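Local structure of protein FkbI (Streptomyces hygroscopicus, 1R2J) at residues T76-A81 against K99-G104; A91-T96 against V206-G211; K227-G232 against I345-S350; A299-K304 against E351-M356. The protein probably acts as an FAD-dependent acyl-ACP dehydrogenase in making the methoxymalonyl extender unit of the polyketide FK520. All coordinates share one frame; numbering follows the deposited sequence.

Interaction 1. Residues T76-A81 against K99-G104; sequences TSQGMA and KELTSG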
# COMPACT_ATOMS: atom_id res chain seq x y z
N THR A 76 -0.89 -4.14 -0.67
CA THR A 76 -1.38 -3.23 0.36
C THR A 76 -2.87 -2.94 0.16
O THR A 76 -3.63 -2.91 1.12
CB THR A 76 -0.55 -1.88 0.39
OG1 THR A 76 -0.87 -1.07 -0.74
CG2 THR A 76 0.94 -2.17 0.35
N SER A 77 -3.28 -2.73 -1.09
CA SER A 77 -4.69 -2.46 -1.38
C SER A 77 -5.53 -3.69 -1.05
O SER A 77 -6.59 -3.58 -0.42
CB SER A 77 -4.86 -2.10 -2.86
OG SER A 77 -4.20 -0.88 -3.16
N GLN A 78 -5.06 -4.85 -1.48
CA GLN A 78 -5.73 -6.12 -1.21
C GLN A 78 -5.88 -6.29 0.30
O GLN A 78 -6.98 -6.51 0.81
CB GLN A 78 -4.92 -7.29 -1.74
CG GLN A 78 -5.30 -7.79 -3.12
CD GLN A 78 -6.74 -8.28 -3.18
OE1 GLN A 78 -7.66 -7.49 -3.35
NE2 GLN A 78 -6.93 -9.59 -3.04
N GLY A 79 -4.75 -6.19 0.99
CA GLY A 79 -4.73 -6.36 2.43
C GLY A 79 -5.58 -5.36 3.18
O GLY A 79 -6.21 -5.70 4.19
N MET A 80 -5.58 -4.12 2.70
CA MET A 80 -6.34 -3.07 3.34
C MET A 80 -7.84 -3.32 3.17
O MET A 80 -8.62 -3.12 4.09
CB MET A 80 -5.97 -1.70 2.75
CG MET A 80 -6.66 -0.53 3.45
SD MET A 80 -5.75 1.05 3.33
CE MET A 80 -6.11 1.51 1.66
N ALA A 81 -8.23 -3.77 1.98
CA ALA A 81 -9.63 -4.06 1.71
C ALA A 81 -10.11 -5.20 2.60
O ALA A 81 -11.19 -5.12 3.20
CB ALA A 81 -9.82 -4.43 0.25
N LYS A 99 -13.42 -14.65 1.49
CA LYS A 99 -13.15 -15.87 0.74
C LYS A 99 -12.85 -15.55 -0.73
O LYS A 99 -12.05 -16.23 -1.37
CB LYS A 99 -14.33 -16.84 0.83
CG LYS A 99 -15.47 -16.50 -0.13
CD LYS A 99 -15.47 -17.41 -1.36
CE LYS A 99 -15.68 -18.89 -1.01
NZ LYS A 99 -15.69 -19.79 -2.20
N GLU A 100 -13.50 -14.52 -1.25
CA GLU A 100 -13.27 -14.13 -2.63
C GLU A 100 -11.89 -13.48 -2.80
O GLU A 100 -11.26 -13.63 -3.85
CB GLU A 100 -14.36 -13.18 -3.11
CG GLU A 100 -15.75 -13.79 -3.11
CD GLU A 100 -16.73 -13.02 -3.97
OE1 GLU A 100 -17.96 -13.23 -3.80
OE2 GLU A 100 -16.28 -12.21 -4.80
N LEU A 101 -11.43 -12.78 -1.77
CA LEU A 101 -10.13 -12.11 -1.83
C LEU A 101 -8.98 -13.08 -1.63
O LEU A 101 -7.81 -12.68 -1.60
CB LEU A 101 -10.05 -11.01 -0.75
CG LEU A 101 -11.06 -9.86 -0.86
CD1 LEU A 101 -10.80 -8.87 0.26
CD2 LEU A 101 -10.93 -9.17 -2.21
N THR A 102 -9.30 -14.36 -1.51
CA THR A 102 -8.29 -15.39 -1.32
C THR A 102 -8.68 -16.63 -2.18
O THR A 102 -8.33 -17.75 -1.84
CB THR A 102 -8.18 -15.79 0.17
OG1 THR A 102 -9.34 -16.54 0.54
CG2 THR A 102 -8.07 -14.58 1.04
N SER A 103 -9.41 -16.36 -3.26
CA SER A 103 -9.81 -17.32 -4.24
C SER A 103 -9.53 -16.63 -5.60
O SER A 103 -10.06 -17.07 -6.64
CB SER A 103 -11.32 -17.63 -4.23
OG SER A 103 -11.71 -18.17 -3.02
N GLY A 104 -8.84 -15.48 -5.54
CA GLY A 104 -8.43 -14.73 -6.71
C GLY A 104 -9.46 -13.78 -7.30
O GLY A 104 -10.06 -12.98 -6.58
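Gln78 and Leu101 carry most of this contact, and it is mainly a matter of van der Waals packing. The Leu101 branch ending in CD2 lies against the terminal amide of Gln78, with CD2 3.8 Å from OE1. Gln78 gets there by a bend at its second torsion (chi2 -60°), which brings the amide over to Leu101. The second methyl of Leu101, CD1, comes down on the backbone beside Ala81, 4.4 Å from its carbonyl carbon. A residue as small as alanine suits this position, because the Ala81 side chain also touches Ala107 and Val109 of strand 107-110.

Both segments belong to the helical N-terminal domain of the acyl-CoA dehydrogenase fold: 76-81 is part of helix 69-88, and Leu101 follows directly on the end of helix 91-100, where the chain turns toward strand 107-110.

Polar interactions are fewer. Gln78 OE1 accepts a hydrogen bond from Ala107 N, so the buried amide is held by the first strand, while its NE2 lies 3.5 Å from Leu101 O. Beyond Leu101, Ser103 OG gives a hydrogen bond of 2.6 Å to Lys99 O, arriving tilted 33° from the carbonyl plane. The same oxygen, near the end of the helix, is also reached weakly by Thr102 N.

Interaction 2. Residues A91-T96 against V206-G211; sequences AGQRAT and VLAGSG
Gln93 extends from helix 91-100 to reach the backbone of Val206, Leu207 and Ala208. Its CG stands beside the backbone N (chi1 -83°) and the chain then runs extended, which carries the terminal amide well clear of the helix. The amide carbon CD ends 3.7 Å from Leu207 CA, and the amide meets the chain end-on where it enters a turn. Glutamine suits the place because its long aliphatic arm spans the distance while its polar end meets a stretch of peptide groups.

Apolar contacts flank the amide. Leu207 CD2 packs 3.9 Å from Gln93 CD, and the small CB of Ala208 lies close to the amide as well. With an alanine in place of Gln93, a gap is likely to open beside Leu207, and the peptide groups from Val206 to Ala208 to lose the polar group that now meets them.

Hydrogen bonds within each segment accompany the shapes of the two partners. In the helix, Thr96 OG1 bonds Gly92 O at 2.8 Å, and Thr96 N reaches that oxygen from the opposite face of its plane. Leu207 to Ser210 form a type II beta turn with glycine at the third position, where Gly209 has the positive phi such a turn needs. Ser210 OG bonds back to Leu207 O at 2.6 Å.

Strand 164-169 supports the turn through Val165, which is hydrogen-bonded to Leu207 and Ser210. Leu207 also touches Val85 and Leu88 of helix 69-88, and Val206 packs on Val127 and Leu129 of strand 126-130.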
# COMPACT_ATOMS: atom_id res chain seq x y z
N ALA A 91 -20.69 -11.14 10.21
CA ALA A 91 -20.35 -12.54 10.00
C ALA A 91 -20.56 -12.96 8.55
O ALA A 91 -19.69 -13.59 7.95
CB ALA A 91 -21.19 -13.42 10.92
N GLY A 92 -21.71 -12.61 7.99
CA GLY A 92 -22.00 -12.98 6.61
C GLY A 92 -21.16 -12.20 5.61
O GLY A 92 -20.76 -12.73 4.57
N GLN A 93 -20.90 -10.94 5.92
CA GLN A 93 -20.10 -10.08 5.05
C GLN A 93 -18.65 -10.53 5.01
O GLN A 93 -18.07 -10.67 3.94
CB GLN A 93 -20.20 -8.63 5.53
CG GLN A 93 -21.45 -7.93 5.01
CD GLN A 93 -21.72 -6.62 5.70
OE1 GLN A 93 -22.51 -5.81 5.20
NE2 GLN A 93 -21.09 -6.40 6.85
N ARG A 94 -18.07 -10.76 6.18
CA ARG A 94 -16.69 -11.22 6.22
C ARG A 94 -16.56 -12.58 5.55
O ARG A 94 -15.60 -12.84 4.83
CB ARG A 94 -16.19 -11.30 7.67
CG ARG A 94 -16.86 -12.39 8.50
CD ARG A 94 -16.14 -12.59 9.83
NE ARG A 94 -16.10 -11.37 10.63
CZ ARG A 94 -16.99 -11.05 11.57
NH1 ARG A 94 -18.00 -11.86 11.84
NH2 ARG A 94 -16.85 -9.92 12.25
N ALA A 95 -17.55 -13.44 5.78
CA ALA A 95 -17.55 -14.79 5.21
C ALA A 95 -17.61 -14.80 3.69
O ALA A 95 -17.03 -15.67 3.04
CB ALA A 95 -18.71 -15.59 5.79
N THR A 96 -18.32 -13.84 3.11
CA THR A 96 -18.45 -13.78 1.66
C THR A 96 -17.28 -13.09 0.96
O THR A 96 -16.66 -13.66 0.06
CB THR A 96 -19.75 -13.04 1.27
OG1 THR A 96 -20.87 -13.65 1.92
CG2 THR A 96 -19.96 -13.10 -0.24
N VAL A 206 -23.22 -2.78 1.95
CA VAL A 206 -22.80 -1.79 2.93
C VAL A 206 -22.41 -2.46 4.23
O VAL A 206 -23.26 -2.98 4.96
CB VAL A 206 -23.92 -0.78 3.21
CG1 VAL A 206 -23.43 0.31 4.14
CG2 VAL A 206 -24.40 -0.18 1.90
N LEU A 207 -21.11 -2.45 4.53
CA LEU A 207 -20.60 -3.08 5.74
C LEU A 207 -21.31 -2.61 7.00
O LEU A 207 -21.70 -1.45 7.11
CB LEU A 207 -19.09 -2.82 5.85
CG LEU A 207 -18.22 -3.41 4.74
CD1 LEU A 207 -16.78 -2.96 4.92
CD2 LEU A 207 -18.32 -4.93 4.75
N ALA A 208 -21.48 -3.53 7.95
CA ALA A 208 -22.14 -3.21 9.21
C ALA A 208 -21.22 -2.28 9.98
O ALA A 208 -20.00 -2.34 9.85
CB ALA A 208 -22.38 -4.49 10.01
N GLY A 209 -21.79 -1.41 10.80
CA GLY A 209 -20.95 -0.48 11.53
C GLY A 209 -20.65 0.73 10.66
O GLY A 209 -19.84 1.58 11.02
N SER A 210 -21.31 0.79 9.51
CA SER A 210 -21.16 1.91 8.59
C SER A 210 -21.94 3.11 9.13
O SER A 210 -22.43 3.93 8.37
CB SER A 210 -21.69 1.56 7.20
OG SER A 210 -20.72 0.91 6.41
N GLY A 211 -22.07 3.20 10.45
CA GLY A 211 -22.81 4.30 11.04
C GLY A 211 -21.98 5.18 11.94
O GLY A 211 -22.43 6.25 12.37

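Interaction 3. Residues K227-G232 against I345-S350; sequences KSVAWG and IIEGSS. With FAD (flavin-adenine dinucleotide), chain B.
This contact backs the FAD pocket: the loop between helices 332-345 and 350-361 touches the cofactor on one side and Val229 of the long helix 219-248 on the other. Val229 CG2 meets the aliphatic part of Glu347, lying 3.5 Å from its CG, and the two side chains run at a slant to each other. A bend in Glu347 (chi2 -83°) leads its carboxylate on past the methyl to Met80. The same Val229 methyl packs more loosely on Ile346 CD1, at 4.3 Å. A beta-branched valine gives the helix a compact, stiff surface against the loop.

On the cofactor side, Ile346 CG2 sits over the dimethylbenzene ring of the flavin, 3.5 Å from FAD C8. Ile345 CG2 approaches FAD O3' of the ribityl chain. Glu347 adopts left-handed backbone angles and Gly348 a conformation that calls for glycine, which lets the chain change direction before Ser349. Ser349 is an N-cap: with OG placed between the backbone N and the carbonyl carbon (chi1 75°), it accepts from Met352 N and gives a short 2.5 Å hydrogen bond to FAD O2B.

Across the two segments the contact is apolar and so probably little directional; the polar bonds from Arg226 to Glu347 O, Lys304 to Gly348 O and Ser349 to the ribose are likely to orient the loop, and the last ties the start of helix 350-361 to the cofactor.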
# COMPACT_ATOMS: atom_id res chain seq x y z
N LYS A 227 0.76 0.19 7.94
CA LYS A 227 1.62 -0.91 8.35
C LYS A 227 2.26 -1.56 7.13
O LYS A 227 3.45 -1.89 7.13
CB LYS A 227 0.82 -1.96 9.13
CG LYS A 227 1.61 -3.22 9.50
CD LYS A 227 0.79 -4.18 10.36
CE LYS A 227 -0.26 -4.91 9.54
NZ LYS A 227 -1.11 -5.80 10.40
N SER A 228 1.45 -1.73 6.09
CA SER A 228 1.91 -2.34 4.86
C SER A 228 2.89 -1.44 4.12
O SER A 228 3.91 -1.91 3.62
CB SER A 228 0.70 -2.65 3.96
OG SER A 228 1.09 -3.47 2.87
N VAL A 229 2.59 -0.15 4.05
CA VAL A 229 3.49 0.78 3.38
C VAL A 229 4.82 0.82 4.12
O VAL A 229 5.87 0.88 3.49
CB VAL A 229 2.91 2.20 3.32
CG1 VAL A 229 4.01 3.21 2.95
CG2 VAL A 229 1.78 2.25 2.28
N ALA A 230 4.76 0.77 5.45
CA ALA A 230 5.98 0.81 6.25
C ALA A 230 6.89 -0.39 5.90
O ALA A 230 8.09 -0.22 5.68
CB ALA A 230 5.63 0.80 7.75
N TRP A 231 6.31 -1.58 5.82
CA TRP A 231 7.08 -2.77 5.48
C TRP A 231 7.51 -2.68 4.02
O TRP A 231 8.59 -3.14 3.66
CB TRP A 231 6.25 -4.05 5.70
CG TRP A 231 6.20 -4.48 7.13
CD1 TRP A 231 5.12 -4.45 7.96
CD2 TRP A 231 7.29 -5.03 7.90
NE1 TRP A 231 5.47 -4.94 9.20
CE2 TRP A 231 6.79 -5.30 9.19
CE3 TRP A 231 8.63 -5.31 7.61
CZ2 TRP A 231 7.59 -5.85 10.20
CZ3 TRP A 231 9.43 -5.85 8.62
CH2 TRP A 231 8.90 -6.12 9.90
N GLY A 232 6.68 -2.08 3.19
CA GLY A 232 7.02 -1.93 1.79
C GLY A 232 8.29 -1.09 1.68
O GLY A 232 9.18 -1.39 0.87
N ILE A 345 4.30 10.81 0.69
CA ILE A 345 3.07 11.56 0.46
C ILE A 345 1.78 10.81 0.83
O ILE A 345 0.86 11.42 1.38
CB ILE A 345 3.00 11.99 -1.04
CG1 ILE A 345 4.18 12.92 -1.36
CG2 ILE A 345 1.66 12.66 -1.34
CD1 ILE A 345 4.51 13.02 -2.86
N ILE A 346 1.71 9.51 0.54
CA ILE A 346 0.50 8.72 0.82
C ILE A 346 0.39 8.09 2.21
O ILE A 346 1.35 8.07 2.97
CB ILE A 346 0.32 7.59 -0.23
CG1 ILE A 346 1.20 6.37 0.11
CG2 ILE A 346 0.72 8.10 -1.59
CD1 ILE A 346 0.96 5.15 -0.81
N GLU A 347 -0.80 7.57 2.53
CA GLU A 347 -1.10 6.93 3.81
C GLU A 347 -0.73 7.83 4.98
O GLU A 347 -0.18 7.38 5.99
CB GLU A 347 -0.34 5.60 3.92
CG GLU A 347 -0.75 4.55 2.88
CD GLU A 347 -1.99 3.78 3.27
OE1 GLU A 347 -2.51 3.02 2.42
OE2 GLU A 347 -2.44 3.91 4.43
N GLY A 348 -1.07 9.11 4.86
CA GLY A 348 -0.73 10.06 5.91
C GLY A 348 0.64 10.62 5.56
O GLY A 348 1.67 9.99 5.82
N SER A 349 0.64 11.79 4.92
CA SER A 349 1.88 12.45 4.50
C SER A 349 2.82 12.69 5.68
O SER A 349 2.40 12.68 6.83
CB SER A 349 1.57 13.80 3.86
OG SER A 349 1.23 14.74 4.87
N SER A 350 4.10 12.91 5.37
CA SER A 350 5.09 13.18 6.41
C SER A 350 4.57 14.31 7.30
O SER A 350 4.73 14.26 8.52
CB SER A 350 6.42 13.60 5.78
OG SER A 350 6.93 12.57 4.95
PA FAD B . -3.02 17.74 -0.04
O1A FAD B . -3.57 16.68 0.79
O2A FAD B . -3.57 18.56 -1.18
O5B FAD B . -1.50 17.76 -0.23
C5B FAD B . -1.07 18.67 0.71
C4B FAD B . 0.39 18.92 0.87
O4B FAD B . 0.12 19.84 1.99
C3B FAD B . 1.01 17.70 1.47
O3B FAD B . 2.39 17.79 1.32
C2B FAD B . 0.60 17.72 2.87
O2B FAD B . 1.39 17.03 3.87
C1B FAD B . 0.46 19.24 3.21
N9A FAD B . -0.58 19.46 4.15
C8A FAD B . -1.99 19.35 4.04
N7A FAD B . -2.66 19.63 5.12
C5A FAD B . -1.68 19.95 6.05
C6A FAD B . -1.73 20.35 7.39
N6A FAD B . -2.88 20.49 8.06
N1A FAD B . -0.54 20.60 8.04
C2A FAD B . 0.64 20.47 7.39
N3A FAD B . 0.80 20.09 6.05
C4A FAD B . -0.49 19.85 5.49
N1 FAD B . -5.98 7.44 -2.00
C2 FAD B . -6.95 6.47 -1.72
O2 FAD B . -8.03 6.76 -1.17
N3 FAD B . -6.71 5.15 -2.08
C4 FAD B . -5.54 4.68 -2.72
O4 FAD B . -5.42 3.45 -3.00
C4X FAD B . -4.61 5.66 -3.01
N5 FAD B . -3.40 5.20 -3.70
C5X FAD B . -2.44 6.17 -4.04
C6 FAD B . -1.25 5.82 -4.74
C7 FAD B . -0.25 6.76 -5.15
C7M FAD B . 0.99 6.29 -5.89
C8 FAD B . -0.47 8.13 -4.85
C8M FAD B . 0.48 9.24 -5.25
C9 FAD B . -1.60 8.52 -4.16
C9A FAD B . -2.59 7.57 -3.72
N10 FAD B . -3.83 7.94 -2.98
C10 FAD B . -4.83 7.02 -2.65
C1' FAD B . -3.76 9.31 -2.69
C2' FAD B . -3.04 9.58 -1.25
O2' FAD B . -4.19 9.37 -0.38
C3' FAD B . -2.76 10.98 -1.26
O3' FAD B . -1.33 11.16 -1.34
C4' FAD B . -3.10 12.10 -0.25
O4' FAD B . -4.39 12.22 0.28
C5' FAD B . -2.81 13.17 -1.20
O5' FAD B . -3.64 14.29 -1.08
P FAD B . -3.44 15.40 -2.25
O1P FAD B . -4.70 15.31 -1.69
O2P FAD B . -4.00 16.66 -2.95
O3P FAD B . -3.18 16.64 -1.22

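Interaction 4. Residues A299-K304 against E351-M356; sequences ATILAK and EMCRVM. With FAD (flavin-adenine dinucleotide), chain B.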
# COMPACT_ATOMS: atom_id res chain seq x y z
N ALA A 299 2.31 3.60 17.05
CA ALA A 299 3.49 2.85 16.63
C ALA A 299 3.44 2.59 15.12
O ALA A 299 4.47 2.53 14.46
CB ALA A 299 3.58 1.55 17.39
N THR A 300 2.23 2.43 14.59
CA THR A 300 2.05 2.19 13.17
C THR A 300 2.27 3.47 12.37
O THR A 300 2.90 3.45 11.31
CB THR A 300 0.64 1.63 12.88
OG1 THR A 300 0.52 0.32 13.46
CG2 THR A 300 0.38 1.54 11.38
N ILE A 301 1.76 4.59 12.88
CA ILE A 301 1.96 5.88 12.21
C ILE A 301 3.47 6.14 12.20
O ILE A 301 4.05 6.58 11.20
CB ILE A 301 1.26 7.03 12.98
CG1 ILE A 301 -0.27 6.91 12.86
CG2 ILE A 301 1.73 8.38 12.43
CD1 ILE A 301 -1.03 7.77 13.87
N LEU A 302 4.09 5.86 13.33
CA LEU A 302 5.52 6.05 13.49
C LEU A 302 6.31 5.21 12.49
O LEU A 302 7.23 5.71 11.84
CB LEU A 302 5.93 5.67 14.92
CG LEU A 302 7.42 5.68 15.23
CD1 LEU A 302 7.94 7.09 15.15
CD2 LEU A 302 7.64 5.11 16.62
N ALA A 303 5.94 3.94 12.34
CA ALA A 303 6.63 3.04 11.42
C ALA A 303 6.53 3.50 9.97
O ALA A 303 7.52 3.51 9.23
CB ALA A 303 6.08 1.64 11.55
N LYS A 304 5.32 3.87 9.55
CA LYS A 304 5.12 4.32 8.19
C LYS A 304 5.95 5.58 7.95
O LYS A 304 6.66 5.68 6.95
CB LYS A 304 3.63 4.59 7.93
CG LYS A 304 3.32 5.03 6.51
CD LYS A 304 3.39 6.54 6.35
CE LYS A 304 3.52 6.92 4.88
NZ LYS A 304 3.94 8.35 4.70
N GLU A 351 3.94 15.32 6.70
CA GLU A 351 3.42 16.44 7.48
C GLU A 351 2.31 16.00 8.42
O GLU A 351 2.30 16.38 9.58
CB GLU A 351 2.91 17.56 6.58
CG GLU A 351 4.02 18.31 5.85
CD GLU A 351 4.77 17.42 4.88
OE1 GLU A 351 4.09 16.72 4.10
OE2 GLU A 351 6.03 17.42 4.91
N MET A 352 1.37 15.20 7.92
CA MET A 352 0.27 14.72 8.75
C MET A 352 0.80 13.77 9.83
O MET A 352 0.29 13.76 10.95
CB MET A 352 -0.80 14.03 7.90
CG MET A 352 -1.56 14.98 6.98
SD MET A 352 -2.12 16.47 7.87
CE MET A 352 -3.43 15.77 8.84
N CYS A 353 1.82 12.98 9.49
CA CYS A 353 2.38 12.06 10.48
C CYS A 353 3.01 12.86 11.61
O CYS A 353 2.94 12.48 12.78
CB CYS A 353 3.42 11.14 9.85
SG CYS A 353 2.69 9.85 8.81
N ARG A 354 3.64 13.98 11.26
CA ARG A 354 4.26 14.82 12.27
C ARG A 354 3.17 15.44 13.15
O ARG A 354 3.32 15.48 14.37
CB ARG A 354 5.14 15.90 11.63
CG ARG A 354 6.48 15.36 11.13
CD ARG A 354 7.48 16.44 10.76
NE ARG A 354 8.83 15.89 10.75
CZ ARG A 354 9.37 15.19 9.75
NH1 ARG A 354 8.68 14.97 8.64
NH2 ARG A 354 10.58 14.69 9.89
N VAL A 355 2.08 15.91 12.56
CA VAL A 355 1.04 16.51 13.40
C VAL A 355 0.43 15.45 14.31
O VAL A 355 0.15 15.72 15.47
CB VAL A 355 -0.10 17.19 12.58
CG1 VAL A 355 0.48 18.10 11.51
CG2 VAL A 355 -1.02 16.15 11.97
N MET A 356 0.23 14.24 13.79
CA MET A 356 -0.37 13.19 14.62
C MET A 356 0.57 12.71 15.73
O MET A 356 0.15 12.53 16.87
CB MET A 356 -0.82 12.01 13.76
CG MET A 356 -1.93 12.36 12.78
SD MET A 356 -2.62 10.92 11.94
CE MET A 356 -1.46 10.70 10.60
PA FAD B . -3.02 17.74 -0.04
O1A FAD B . -3.57 16.68 0.79
O2A FAD B . -3.57 18.56 -1.18
O5B FAD B . -1.50 17.76 -0.23
C5B FAD B . -1.07 18.67 0.71
C4B FAD B . 0.39 18.92 0.87
O4B FAD B . 0.12 19.84 1.99
C3B FAD B . 1.01 17.70 1.47
O3B FAD B . 2.39 17.79 1.32
C2B FAD B . 0.60 17.72 2.87
O2B FAD B . 1.39 17.03 3.87
C1B FAD B . 0.46 19.24 3.21
N9A FAD B . -0.58 19.46 4.15
C8A FAD B . -1.99 19.35 4.04
N7A FAD B . -2.66 19.63 5.12
C5A FAD B . -1.68 19.95 6.05
C6A FAD B . -1.73 20.35 7.39
N6A FAD B . -2.88 20.49 8.06
N1A FAD B . -0.54 20.60 8.04
C2A FAD B . 0.64 20.47 7.39
N3A FAD B . 0.80 20.09 6.05
C4A FAD B . -0.49 19.85 5.49
N1 FAD B . -5.98 7.44 -2.00
C2 FAD B . -6.95 6.47 -1.72
O2 FAD B . -8.03 6.76 -1.17
N3 FAD B . -6.71 5.15 -2.08
C4 FAD B . -5.54 4.68 -2.72
O4 FAD B . -5.42 3.45 -3.00
C4X FAD B . -4.61 5.66 -3.01
N5 FAD B . -3.40 5.20 -3.70
C5X FAD B . -2.44 6.17 -4.04
C6 FAD B . -1.25 5.82 -4.74
C7 FAD B . -0.25 6.76 -5.15
C7M FAD B . 0.99 6.29 -5.89
C8 FAD B . -0.47 8.13 -4.85
C8M FAD B . 0.48 9.24 -5.25
C9 FAD B . -1.60 8.52 -4.16
C9A FAD B . -2.59 7.57 -3.72
N10 FAD B . -3.83 7.94 -2.98
C10 FAD B . -4.83 7.02 -2.65
C1' FAD B . -3.76 9.31 -2.69
C2' FAD B . -3.04 9.58 -1.25
O2' FAD B . -4.19 9.37 -0.38
C3' FAD B . -2.76 10.98 -1.26
O3' FAD B . -1.33 11.16 -1.34
C4' FAD B . -3.10 12.10 -0.25
O4' FAD B . -4.39 12.22 0.28
C5' FAD B . -2.81 13.17 -1.20
O5' FAD B . -3.64 14.29 -1.08
P FAD B . -3.44 15.40 -2.25
O1P FAD B . -4.70 15.31 -1.69
O2P FAD B . -4.00 16.66 -2.95
O3P FAD B . -3.18 16.64 -1.22
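Helix segments 299-304 and 351-356 run roughly antiparallel, at 145° with their axes 10.0 Å apart, and Ile301 and Cys353 have the nearest CA atoms. They join helix 297-322 of the helical bundle of the acyl-CoA dehydrogenase C-terminal domain to its last helix, 350-361. Ile301 supplies both main contacts: CG2 rests on Cys353 SG and CD1 on Met356 SD, each at 4.0 Å, with the isoleucine and methionine chains crossing at about a right angle. The small thiol suits the closest point of the backbones, while the longer methionine fills the next turn. Lys304 adds its aliphatic CD beside Cys353 SG, and bends at chi2 (-89°) to carry NZ on to Met343 O and Gly348 O.

The first turn of helix 350-361 also meets the cofactor. Glu351 OE1 accepts from FAD O2B at 2.7 Å and, weakly, from FAD O3B, so one carboxylate oxygen serves both ribose hydroxyls. Replacing Glu351 by a leucine would probably leave both hydroxyls without this acceptor and the adenosine ribose freer to shift. Further along, Met352 SD lies over the face of the adenine, 3.9 Å from FAD C6A.

In the fold
All four contacts are largely buried, but interaction 3 lies nearest the centre of the chain and interaction 2 farthest out. Interactions 1 and 2 share helix 91-100: the first packs the residue just past its end on helix 69-88, the second its start on the loop after the beta domain; in both, a glutamine amide does the meeting. Interactions 3 and 4 lie together in the C-terminal domain and rely on apolar side chains, with FAD as a common partner. Lys304 links them, since its NZ reaches Gly348 O. Thr76 with Ser228 and Met80 with Glu347 bring interactions 1 and 3 into touch across two domains, whereas 1 and 4 stay about 10 Å apart at nearest atoms.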